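Local coordinates for flagellar biosynthesis protein flhA (Bacillus subtilis, PDB 3MIX) that takes part in exporting flagellar proteins through the type III secretion system, here represented by its cytosolic domain, at residues A337-P343 against L360-N366. Numbering follows the deposited sequence.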
# COMPACT_ATOMS: atom_id res chain seq x y z
N ALA A 337 3.01 12.11 12.17
CA ALA A 337 3.27 13.28 11.33
C ALA A 337 2.41 13.29 10.06
O ALA A 337 2.50 12.37 9.24
CB ALA A 337 4.76 13.39 11.01
N ILE A 338 1.58 14.32 9.92
CA ILE A 338 0.72 14.52 8.75
C ILE A 338 1.05 15.86 8.11
O ILE A 338 1.50 16.77 8.80
CB ILE A 338 -0.79 14.44 9.13
CG1 ILE A 338 -1.20 12.99 9.42
CG2 ILE A 338 -1.69 15.01 8.03
CD1 ILE A 338 -1.59 12.73 10.85
N LEU A 339 0.84 15.99 6.79
CA LEU A 339 1.08 17.24 6.07
C LEU A 339 -0.16 17.71 5.29
O LEU A 339 -0.68 16.98 4.46
CB LEU A 339 2.28 17.08 5.12
CG LEU A 339 2.76 18.30 4.33
CD1 LEU A 339 3.30 19.40 5.25
CD2 LEU A 339 3.81 17.90 3.32
N LEU A 340 -0.62 18.93 5.56
CA LEU A 340 -1.74 19.53 4.82
C LEU A 340 -1.26 20.52 3.78
O LEU A 340 -0.28 21.23 4.00
CB LEU A 340 -2.72 20.25 5.75
CG LEU A 340 -3.96 19.55 6.30
CD1 LEU A 340 -4.77 20.56 7.12
CD2 LEU A 340 -4.85 18.93 5.22
N CYS A 341 -1.95 20.57 2.65
CA CYS A 341 -1.67 21.53 1.59
C CYS A 341 -2.92 21.70 0.75
O CYS A 341 -3.92 21.02 0.99
CB CYS A 341 -0.48 21.09 0.73
SG CYS A 341 -0.69 19.50 -0.11
N SER A 342 -2.87 22.62 -0.21
CA SER A 342 -4.04 22.91 -1.02
C SER A 342 -4.22 21.82 -2.06
O SER A 342 -3.23 21.22 -2.48
CB SER A 342 -3.94 24.29 -1.68
OG SER A 342 -2.91 24.33 -2.65
N PRO A 343 -5.48 21.55 -2.47
CA PRO A 343 -5.83 20.49 -3.43
C PRO A 343 -5.01 20.45 -4.74
O PRO A 343 -4.55 19.37 -5.11
CB PRO A 343 -7.31 20.73 -3.72
CG PRO A 343 -7.83 21.48 -2.54
CD PRO A 343 -6.68 22.19 -1.89
N LEU A 360 4.76 9.43 4.77
CA LEU A 360 4.24 10.68 5.33
C LEU A 360 2.91 11.00 4.65
O LEU A 360 2.88 11.33 3.45
CB LEU A 360 5.22 11.83 5.13
CG LEU A 360 4.79 13.17 5.73
CD1 LEU A 360 4.94 13.17 7.24
CD2 LEU A 360 5.56 14.34 5.12
N PRO A 361 1.79 10.92 5.40
CA PRO A 361 0.51 11.22 4.78
C PRO A 361 0.44 12.68 4.36
O PRO A 361 0.67 13.59 5.18
CB PRO A 361 -0.51 10.92 5.89
CG PRO A 361 0.23 10.05 6.86
CD PRO A 361 1.64 10.52 6.81
N VAL A 362 0.16 12.89 3.08
CA VAL A 362 -0.00 14.22 2.52
C VAL A 362 -1.47 14.40 2.18
O VAL A 362 -2.00 13.75 1.27
CB VAL A 362 0.90 14.44 1.29
CG1 VAL A 362 0.74 15.85 0.73
CG2 VAL A 362 2.34 14.18 1.66
N LEU A 363 -2.14 15.25 2.94
CA LEU A 363 -3.57 15.46 2.78
C LEU A 363 -3.86 16.80 2.14
O LEU A 363 -3.03 17.69 2.17
CB LEU A 363 -4.29 15.35 4.12
CG LEU A 363 -4.15 14.04 4.91
CD1 LEU A 363 -5.05 14.11 6.15
CD2 LEU A 363 -4.46 12.79 4.04
N SER A 364 -5.04 16.93 1.54
CA SER A 364 -5.54 18.23 1.14
C SER A 364 -6.68 18.68 2.09
O SER A 364 -7.34 17.84 2.72
CB SER A 364 -5.96 18.23 -0.33
OG SER A 364 -7.32 17.93 -0.49
N TYR A 365 -6.90 19.99 2.17
CA TYR A 365 -7.92 20.55 3.07
C TYR A 365 -9.29 19.98 2.80
O TYR A 365 -10.08 19.79 3.73
CB TYR A 365 -7.97 22.08 2.95
CG TYR A 365 -6.63 22.77 3.06
CD1 TYR A 365 -5.86 22.66 4.22
CD2 TYR A 365 -6.14 23.54 2.01
CE1 TYR A 365 -4.61 23.29 4.32
CE2 TYR A 365 -4.90 24.18 2.11
CZ TYR A 365 -4.14 24.04 3.26
OH TYR A 365 -2.91 24.67 3.36
N ASN A 366 -9.57 19.69 1.54
CA ASN A 366 -10.86 19.15 1.11
C ASN A 366 -11.05 17.65 1.37
O ASN A 366 -12.06 17.06 0.95
CB ASN A 366 -11.09 19.45 -0.38
CG ASN A 366 -11.43 20.91 -0.64
OD1 ASN A 366 -11.69 21.28 -1.79
ND2 ASN A 366 -11.45 21.74 0.41
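Leucine and valine make up four of the six residues in strands 339-341 and 362-364, bulky apolar side chains that suit strands buried on both faces; V362 is beta-branched, which also suits extended backbone. On one face L339, chi1 t, lays CD2 4.3 Å from V362 CG2, and C341, chi1 p, sets SG 4.0 Å from V362 CG1; cysteine is small and apolar enough to fit under helix 343-353, where L339 meets V349 and L353. L360, also chi1 t, bends its end inward, bringing CD1 to 3.8 Å from A337 CB. Strand 339-341, helix 343-353 and strand 362-364 form a beta-alpha-beta unit, so the strands run parallel: L339 N donates to P361 O (2.9 Å), L363 N to L339 O (2.7 Å) and C341 N to L363 O (3.1 Å). P361 has no amide hydrogen to give A337 O, which meets P361 CD at 3.2 Å instead. The other face carries L340 and L363. L340, with chi1 between the m and t wells at -94°, leans across so that CD2 lies 3.8 Å from L363 CB, while L363, in the mt rotamer, reaches CD1 to 4.0 Å from I338 CG2 and packs on I272 and F276 of helix 269-276. Past the strand end, Y365 (chi1 m) swings its ring back over the backbone of C341; L340 CD1 meets the ring edge, 3.7 Å from Y365 CD1. S342, partly exposed, turns its hydroxyl to E293.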